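Local coordinates for protein immunoreactive 84kD antigen PG93 (Porphyromonas gingivalis, PDB 5M11) that serves as an essential surface component of the type-IX secretion system of its bacterium and binds calcium and zinc ions, at residues L112-I117 and T151-L156; K432-G437 and Y449-S454. One frame throughout, in Å; residues are numbered along the deposited sequence.

Overall arrangement
Both contacts are partly buried and belong to four-stranded antiparallel sheets built like propeller blades, but they join different things. Contact 1 runs between blades: the first strands of two consecutive sheets lie side by side, held by a salt bridge and leucine-valine packing rather than by backbone pairing. Contact 2 stays inside one sheet, where two backbone hydrogen bonds pair the open end of a hairpin and an aspartate next to the paired residues binds calcium. The two share no strand and do not touch. Their centres are about 61 Å apart, on opposite sides of the chain's centre, with contact 1 near annotated sites of neither metal and contact 2 beside calcium and zinc.

Contact 1: L112-I117 and T151-L156; sequences LNRLLI and TDVAKL
Arg-114 reaches across to Asp-152 and grips its carboxylate side-on, one nitrogen to each oxygen. NE of Arg-114 donates to OD1 of Asp-152 at 2.8 Å, and NH2 of Arg-114 reaches OD2 of Asp-152 at 3.0 Å. Both oxygens lie close to the guanidinium plane; OD2 offers its syn lone pair, whereas the 32° turn between the flat groups leaves OD1 met from above the carboxylate plane. The arginine chain leaves with CG anti to the backbone N (chi1 -170°), then bends at chi2 and chi3 to bring its edge onto the acid. OD1 of Asp-152 also accepts from the following backbone N, that of Val-153, at 2.8 Å through its anti lone pair. This fixes the rotation of a carboxylate whose residue is buried.

Strands 114-117 and 151-155 run nearly parallel, 10° apart with axes 7.0 Å apart at closest, each the first strand of its own four-stranded antiparallel sheet. This is how neighbouring blades of a beta-propeller meet through their innermost strands. The salt bridge is tied to the next two blades by backbone bonds: OD2 of Asp-152 accepts from N of Leu-199, and NH1 of Arg-114 makes a weak hydrogen bond to O of Leu-237. Farther along, Leu-116 lays its CB against CG1 of Val-153 at 4.0 Å, while its CD2 passes over the backbone from Val-153 to Lys-155. At the other end, CB of Asn-113 sits 3.3 Å from the carbonyl O of Thr-151, and ND2 of Asn-113 bonds to the carbonyl of Val-150.

Contact 2: K432-G437 and Y449-S454; sequences KGNLWG and YDPQSS. With CA (calcium ion), chain M.
One face of the Tyr-449 ring looks onto N of Pro-451, 4.0 Å above the plane and offset toward the rim; the ring also stacks with Trp-456, and the Tyr-407 ring meets it with planes at about 50°. A second pair of flat groups, the Asn-434 amide and the Asp-450 carboxylate, cross obliquely with planes 76° apart. OD1 of Asn-434 points at the carboxylate carbon, CG of Asp-450, at 3.4 Å. OD2 of that aspartate binds the calcium ion at 2.4 Å. OD1 of Asp-450 takes a hydrogen bond from the backbone N of Gln-452 (3.3 Å), an Asx turn that orients the carboxylate.

In the backbone, Leu-435 and Tyr-449 form an antiparallel hydrogen-bonded pair. N of Leu-435 donates to O of Tyr-449 at 2.8 Å, almost straight at 175°, and the return bond from N of Tyr-449 to O of Leu-435 closes the ring. The pair lies in the hairpin of strands 435-439 and 446-450, the two middle strands of a propeller-like sheet, with strand 422-429 flanking the first and strand 455-459 the second; Phe-429 of the former touches Leu-435 and Pro-451.

Contact 1: L112-I117 and T151-L156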
ATOM      1  N   LEU A 112      -5.285  -3.018 -19.980  1.00 43.16           N
ATOM      2  CA  LEU A 112      -5.549  -2.004 -21.012  1.00 39.89           C
ATOM      3  C   LEU A 112      -4.333  -1.887 -21.911  1.00 43.62           C
ATOM      4  O   LEU A 112      -3.200  -1.884 -21.437  1.00 45.42           O
ATOM      5  CB  LEU A 112      -5.918  -0.646 -20.399  1.00 39.09           C
ATOM      6  CG  LEU A 112      -6.585   0.352 -21.321  1.00 41.35           C
ATOM      7  CD1 LEU A 112      -8.075   0.210 -21.296  1.00 39.11           C
ATOM      8  CD2 LEU A 112      -6.222   1.761 -20.908  1.00 48.36           C
ATOM      9  N   ASN A 113      -4.568  -1.808 -23.204  1.00 40.01           N
ATOM     10  CA  ASN A 113      -3.524  -1.703 -24.215  1.00 39.94           C
ATOM     11  C   ASN A 113      -3.553  -0.311 -24.839  1.00 43.92           C
ATOM     12  O   ASN A 113      -2.496   0.237 -25.145  1.00 45.28           O
ATOM     13  CB  ASN A 113      -3.698  -2.805 -25.287  1.00 40.71           C
ATOM     14  CG  ASN A 113      -3.862  -4.220 -24.740  1.00 70.59           C
ATOM     15  OD1 ASN A 113      -3.072  -4.721 -23.913  1.00 64.83           O
ATOM     16  ND2 ASN A 113      -4.900  -4.901 -25.197  1.00 61.22           N
ATOM     17  N   ARG A 114      -4.758   0.278 -25.017  1.00 39.44           N
ATOM     18  CA  ARG A 114      -4.894   1.616 -25.605  1.00 38.19           C
ATOM     19  C   ARG A 114      -6.087   2.378 -25.014  1.00 41.49           C
ATOM     20  O   ARG A 114      -7.178   1.820 -24.852  1.00 41.76           O
ATOM     21  CB  ARG A 114      -5.010   1.536 -27.149  1.00 34.53           C
ATOM     22  CG  ARG A 114      -4.920   2.877 -27.885  1.00 41.21           C
ATOM     23  CD  ARG A 114      -3.537   3.508 -27.856  1.00 43.85           C
ATOM     24  NE  ARG A 114      -2.547   2.777 -28.658  1.00 42.96           N
ATOM     25  CZ  ARG A 114      -1.228   2.850 -28.471  1.00 50.38           C
ATOM     26  NH1 ARG A 114      -0.728   3.610 -27.508  1.00 43.33           N
ATOM     27  NH2 ARG A 114      -0.402   2.167 -29.251  1.00 28.18           N
ATOM     28  N   LEU A 115      -5.854   3.654 -24.683  1.00 36.79           N
ATOM     29  CA  LEU A 115      -6.859   4.595 -24.197  1.00 36.08           C
ATOM     30  C   LEU A 115      -6.812   5.750 -25.151  1.00 41.15           C
ATOM     31  O   LEU A 115      -5.979   6.638 -25.013  1.00 44.42           O
ATOM     32  CB  LEU A 115      -6.585   5.006 -22.738  1.00 37.32           C
ATOM     33  CG  LEU A 115      -7.471   6.033 -22.004  1.00 41.18           C
ATOM     34  CD1 LEU A 115      -8.936   5.912 -22.366  1.00 40.79           C
ATOM     35  CD2 LEU A 115      -7.293   5.900 -20.501  1.00 41.57           C
ATOM     36  N   LEU A 116      -7.631   5.672 -26.186  1.00 35.15           N
ATOM     37  CA  LEU A 116      -7.696   6.643 -27.254  1.00 33.88           C
ATOM     38  C   LEU A 116      -8.860   7.617 -27.054  1.00 37.80           C
ATOM     39  O   LEU A 116     -10.011   7.199 -27.085  1.00 37.59           O
ATOM     40  CB  LEU A 116      -7.847   5.873 -28.582  1.00 32.63           C
ATOM     41  CG  LEU A 116      -7.876   6.716 -29.842  1.00 37.59           C
ATOM     42  CD1 LEU A 116      -6.488   7.234 -30.188  1.00 37.73           C
ATOM     43  CD2 LEU A 116      -8.444   5.928 -30.983  1.00 42.34           C
ATOM     44  N   ILE A 117      -8.576   8.913 -26.882  1.00 35.01           N
ATOM     45  CA  ILE A 117      -9.648   9.927 -26.754  1.00 34.60           C
ATOM     46  C   ILE A 117      -9.791  10.707 -28.081  1.00 41.30           C
ATOM     47  O   ILE A 117      -8.864  11.422 -28.489  1.00 43.18           O
ATOM     48  CB  ILE A 117      -9.446  10.890 -25.556  1.00 37.29           C
ATOM     49  CG1 ILE A 117      -9.533  10.120 -24.220  1.00 36.50           C
ATOM     50  CG2 ILE A 117     -10.434  12.060 -25.645  1.00 37.42           C
ATOM     51  CD1 ILE A 117      -9.539  10.931 -22.990  1.00 39.37           C
ATOM     52  N   THR A 151      -5.787  -5.723 -29.150  1.00 40.06           N
ATOM     53  CA  THR A 151      -4.424  -5.212 -29.136  1.00 38.99           C
ATOM     54  C   THR A 151      -4.344  -3.659 -29.282  1.00 42.20           C
ATOM     55  O   THR A 151      -3.540  -3.048 -28.572  1.00 44.49           O
ATOM     56  CB  THR A 151      -3.664  -5.965 -30.219  1.00 40.75           C
ATOM     57  OG1 THR A 151      -3.643  -7.343 -29.831  1.00 40.75           O
ATOM     58  CG2 THR A 151      -2.255  -5.451 -30.437  1.00 37.90           C
ATOM     59  N   ASP A 152      -5.131  -3.029 -30.175  1.00 35.84           N
ATOM     60  CA  ASP A 152      -5.051  -1.576 -30.378  1.00 34.71           C
ATOM     61  C   ASP A 152      -6.294  -1.017 -31.085  1.00 37.16           C
ATOM     62  O   ASP A 152      -7.082  -1.789 -31.633  1.00 38.90           O
ATOM     63  CB  ASP A 152      -3.791  -1.216 -31.201  1.00 38.03           C
ATOM     64  CG  ASP A 152      -3.127   0.093 -30.795  1.00 57.67           C
ATOM     65  OD1 ASP A 152      -3.850   1.038 -30.398  1.00 62.50           O
ATOM     66  OD2 ASP A 152      -1.898   0.191 -30.914  1.00 61.66           O
ATOM     67  N   VAL A 153      -6.464   0.314 -31.072  1.00 29.90           N
ATOM     68  CA  VAL A 153      -7.592   0.952 -31.719  1.00 29.81           C
ATOM     69  C   VAL A 153      -7.135   2.288 -32.384  1.00 36.47           C
ATOM     70  O   VAL A 153      -6.171   2.937 -31.936  1.00 36.85           O
ATOM     71  CB  VAL A 153      -8.828   1.124 -30.761  1.00 33.19           C
ATOM     72  CG1 VAL A 153      -8.561   2.067 -29.582  1.00 32.69           C
ATOM     73  CG2 VAL A 153     -10.104   1.516 -31.521  1.00 32.33           C
ATOM     74  N   ALA A 154      -7.812   2.643 -33.493  1.00 31.45           N
ATOM     75  CA  ALA A 154      -7.560   3.854 -34.236  1.00 30.57           C
ATOM     76  C   ALA A 154      -8.868   4.357 -34.893  1.00 39.85           C
ATOM     77  O   ALA A 154      -9.676   3.576 -35.386  1.00 39.76           O
ATOM     78  CB  ALA A 154      -6.479   3.629 -35.274  1.00 30.11           C
ATOM     79  N   LYS A 155      -9.079   5.667 -34.860  1.00 38.82           N
ATOM     80  CA  LYS A 155     -10.255   6.262 -35.433  1.00 40.12           C
ATOM     81  C   LYS A 155      -9.846   6.936 -36.731  1.00 49.85           C
ATOM     82  O   LYS A 155      -8.815   7.609 -36.793  1.00 50.90           O
ATOM     83  CB  LYS A 155     -10.876   7.236 -34.404  1.00 41.96           C
ATOM     84  CG  LYS A 155     -12.155   7.934 -34.805  1.00 50.32           C
ATOM     85  CD  LYS A 155     -13.392   7.058 -34.804  1.00 60.42           C
ATOM     86  CE  LYS A 155     -14.635   7.906 -34.980  1.00 81.36           C
ATOM     87  NZ  LYS A 155     -14.722   8.516 -36.336  1.00 94.98           N
ATOM     88  N   LEU A 156     -10.656   6.753 -37.760  1.00 50.01           N
ATOM     89  CA  LEU A 156     -10.430   7.313 -39.081  1.00 52.56           C
ATOM     90  C   LEU A 156     -11.563   8.282 -39.523  1.00 60.39           C
ATOM     91  O   LEU A 156     -12.498   8.598 -38.783  1.00 58.13           O
ATOM     92  CB  LEU A 156     -10.324   6.150 -40.092  1.00 53.26           C
ATOM     93  CG  LEU A 156      -9.102   5.266 -40.014  1.00 59.05           C
ATOM     94  CD1 LEU A 156      -9.423   3.886 -40.511  1.00 60.14           C
ATOM     95  CD2 LEU A 156      -7.999   5.811 -40.871  1.00 65.20           C
TER

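Contact 2: K432-G437 and Y449-S454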
ATOM      1  N   LYS A 432      19.755  -3.769  28.264  1.00 66.87           N
ATOM      2  CA  LYS A 432      21.175  -3.514  28.483  1.00 67.45           C
ATOM      3  C   LYS A 432      21.903  -2.976  27.211  1.00 69.74           C
ATOM      4  O   LYS A 432      23.094  -2.657  27.277  1.00 71.11           O
ATOM      5  CB  LYS A 432      21.851  -4.772  29.016  1.00 70.87           C
ATOM      6  CG  LYS A 432      21.871  -4.802  30.538  1.00 90.25           C
ATOM      7  CD  LYS A 432      21.892  -6.219  31.101  1.00103.09           C
ATOM      8  CE  LYS A 432      20.508  -6.804  31.308  1.00113.98           C
ATOM      9  NZ  LYS A 432      19.741  -6.081  32.357  1.00122.48           N
ATOM     10  N   GLY A 433      21.176  -2.829  26.100  1.00 62.85           N
ATOM     11  CA  GLY A 433      21.715  -2.277  24.857  1.00 61.08           C
ATOM     12  C   GLY A 433      22.361  -3.245  23.885  1.00 61.84           C
ATOM     13  O   GLY A 433      23.026  -2.808  22.938  1.00 61.93           O
ATOM     14  N   ASN A 434      22.143  -4.556  24.085  1.00 55.50           N
ATOM     15  CA  ASN A 434      22.674  -5.616  23.235  1.00 55.18           C
ATOM     16  C   ASN A 434      21.697  -5.988  22.137  1.00 56.85           C
ATOM     17  O   ASN A 434      20.492  -5.869  22.323  1.00 55.87           O
ATOM     18  CB  ASN A 434      22.995  -6.860  24.061  1.00 58.29           C
ATOM     19  CG  ASN A 434      24.052  -6.640  25.095  1.00 79.11           C
ATOM     20  OD1 ASN A 434      25.142  -6.123  24.806  1.00 75.09           O
ATOM     21  ND2 ASN A 434      23.746  -7.043  26.317  1.00 66.70           N
ATOM     22  N   LEU A 435      22.210  -6.488  21.013  1.00 53.05           N
ATOM     23  CA  LEU A 435      21.368  -6.899  19.916  1.00 51.79           C
ATOM     24  C   LEU A 435      21.211  -8.403  19.899  1.00 60.15           C
ATOM     25  O   LEU A 435      22.160  -9.126  19.613  1.00 62.87           O
ATOM     26  CB  LEU A 435      21.922  -6.400  18.570  1.00 51.88           C
ATOM     27  CG  LEU A 435      21.138  -6.849  17.322  1.00 55.40           C
ATOM     28  CD1 LEU A 435      19.851  -6.046  17.149  1.00 53.75           C
ATOM     29  CD2 LEU A 435      21.994  -6.760  16.088  1.00 57.09           C
ATOM     30  N   TRP A 436      20.009  -8.872  20.195  1.00 57.17           N
ATOM     31  CA  TRP A 436      19.639 -10.278  20.111  1.00 57.68           C
ATOM     32  C   TRP A 436      18.952 -10.513  18.765  1.00 61.32           C
ATOM     33  O   TRP A 436      18.223  -9.641  18.264  1.00 62.58           O
ATOM     34  CB  TRP A 436      18.728 -10.657  21.273  1.00 55.96           C
ATOM     35  CG  TRP A 436      19.447 -10.618  22.569  1.00 58.11           C
ATOM     36  CD1 TRP A 436      19.638  -9.529  23.367  1.00 60.87           C
ATOM     37  CD2 TRP A 436      20.181 -11.695  23.170  1.00 59.74           C
ATOM     38  NE1 TRP A 436      20.423  -9.869  24.448  1.00 62.08           N
ATOM     39  CE2 TRP A 436      20.741 -11.201  24.368  1.00 64.03           C
ATOM     40  CE3 TRP A 436      20.393 -13.041  22.825  1.00 62.28           C
ATOM     41  CZ2 TRP A 436      21.512 -11.995  25.212  1.00 64.54           C
ATOM     42  CZ3 TRP A 436      21.152 -13.832  23.667  1.00 65.23           C
ATOM     43  CH2 TRP A 436      21.716 -13.306  24.834  1.00 66.30           C
ATOM     44  N   GLY A 437      19.194 -11.663  18.183  1.00 54.71           N
ATOM     45  CA  GLY A 437      18.598 -11.981  16.905  1.00 53.74           C
ATOM     46  C   GLY A 437      18.736 -13.439  16.578  1.00 59.43           C
ATOM     47  O   GLY A 437      19.491 -14.167  17.227  1.00 59.69           O
ATOM     48  N   TYR A 449      24.922  -9.587  19.809  1.00 64.21           N
ATOM     49  CA  TYR A 449      25.988  -8.661  19.448  1.00 65.18           C
ATOM     50  C   TYR A 449      26.031  -7.507  20.426  1.00 72.70           C
ATOM     51  O   TYR A 449      25.000  -6.881  20.684  1.00 70.23           O
ATOM     52  CB  TYR A 449      25.811  -8.136  18.021  1.00 64.95           C
ATOM     53  CG  TYR A 449      26.862  -7.134  17.582  1.00 66.85           C
ATOM     54  CD1 TYR A 449      28.213  -7.469  17.566  1.00 70.66           C
ATOM     55  CD2 TYR A 449      26.499  -5.869  17.129  1.00 66.65           C
ATOM     56  CE1 TYR A 449      29.177  -6.557  17.148  1.00 72.85           C
ATOM     57  CE2 TYR A 449      27.453  -4.953  16.701  1.00 68.95           C
ATOM     58  CZ  TYR A 449      28.791  -5.301  16.712  1.00 79.88           C
ATOM     59  OH  TYR A 449      29.723  -4.384  16.303  1.00 87.11           O
ATOM     60  N   ASP A 450      27.222  -7.252  21.001  1.00 75.03           N
ATOM     61  CA  ASP A 450      27.445  -6.110  21.894  1.00 76.42           C
ATOM     62  C   ASP A 450      27.962  -4.997  20.995  1.00 83.27           C
ATOM     63  O   ASP A 450      29.091  -5.108  20.505  1.00 85.63           O
ATOM     64  CB  ASP A 450      28.411  -6.439  23.062  1.00 79.92           C
ATOM     65  CG  ASP A 450      28.395  -5.441  24.228  1.00 88.09           C
ATOM     66  OD1 ASP A 450      28.144  -4.232  23.984  1.00 87.86           O
ATOM     67  OD2 ASP A 450      28.655  -5.866  25.381  1.00 92.75           O
ATOM     68  N   PRO A 451      27.126  -3.986  20.648  1.00 78.80           N
ATOM     69  CA  PRO A 451      27.586  -2.947  19.716  1.00 79.73           C
ATOM     70  C   PRO A 451      28.749  -2.126  20.276  1.00 87.47           C
ATOM     71  O   PRO A 451      29.524  -1.568  19.494  1.00 89.89           O
ATOM     72  CB  PRO A 451      26.338  -2.078  19.507  1.00 79.24           C
ATOM     73  CG  PRO A 451      25.208  -2.901  19.961  1.00 81.81           C
ATOM     74  CD  PRO A 451      25.741  -3.726  21.078  1.00 78.27           C
ATOM     75  N   GLN A 452      28.875  -2.077  21.619  1.00 82.99           N
ATOM     76  CA  GLN A 452      29.892  -1.315  22.322  1.00 84.57           C
ATOM     77  C   GLN A 452      31.248  -2.026  22.259  1.00 89.06           C
ATOM     78  O   GLN A 452      32.189  -1.486  21.675  1.00 90.34           O
ATOM     79  CB  GLN A 452      29.448  -1.084  23.779  1.00 86.26           C
ATOM     80  CG  GLN A 452      30.131   0.099  24.473  1.00112.40           C
ATOM     81  CD  GLN A 452      30.205  -0.043  25.982  1.00132.98           C
ATOM     82  OE1 GLN A 452      29.266  -0.499  26.658  1.00126.63           O
ATOM     83  NE2 GLN A 452      31.326   0.380  26.547  1.00126.76           N
ATOM     84  N   SER A 453      31.348  -3.232  22.848  1.00 84.86           N
ATOM     85  CA  SER A 453      32.595  -3.987  22.900  1.00 86.83           C
ATOM     86  C   SER A 453      32.921  -4.667  21.565  1.00 91.19           C
ATOM     87  O   SER A 453      34.052  -5.133  21.378  1.00 93.69           O
ATOM     88  CB  SER A 453      32.547  -5.014  24.029  1.00 90.23           C
ATOM     89  OG  SER A 453      31.565  -6.014  23.815  1.00 95.55           O
ATOM     90  N   SER A 454      31.943  -4.682  20.629  1.00 85.35           N
ATOM     91  CA  SER A 454      32.002  -5.312  19.302  1.00 85.20           C
ATOM     92  C   SER A 454      32.298  -6.815  19.448  1.00 89.63           C
ATOM     93  O   SER A 454      33.119  -7.365  18.715  1.00 91.91           O
ATOM     94  CB  SER A 454      33.009  -4.614  18.390  1.00 90.28           C
ATOM     95  OG  SER A 454      32.473  -3.402  17.889  1.00 99.38           O
TER
HETATM   96 CA    CA M 812      29.388  -3.944  26.611  1.00105.13          CA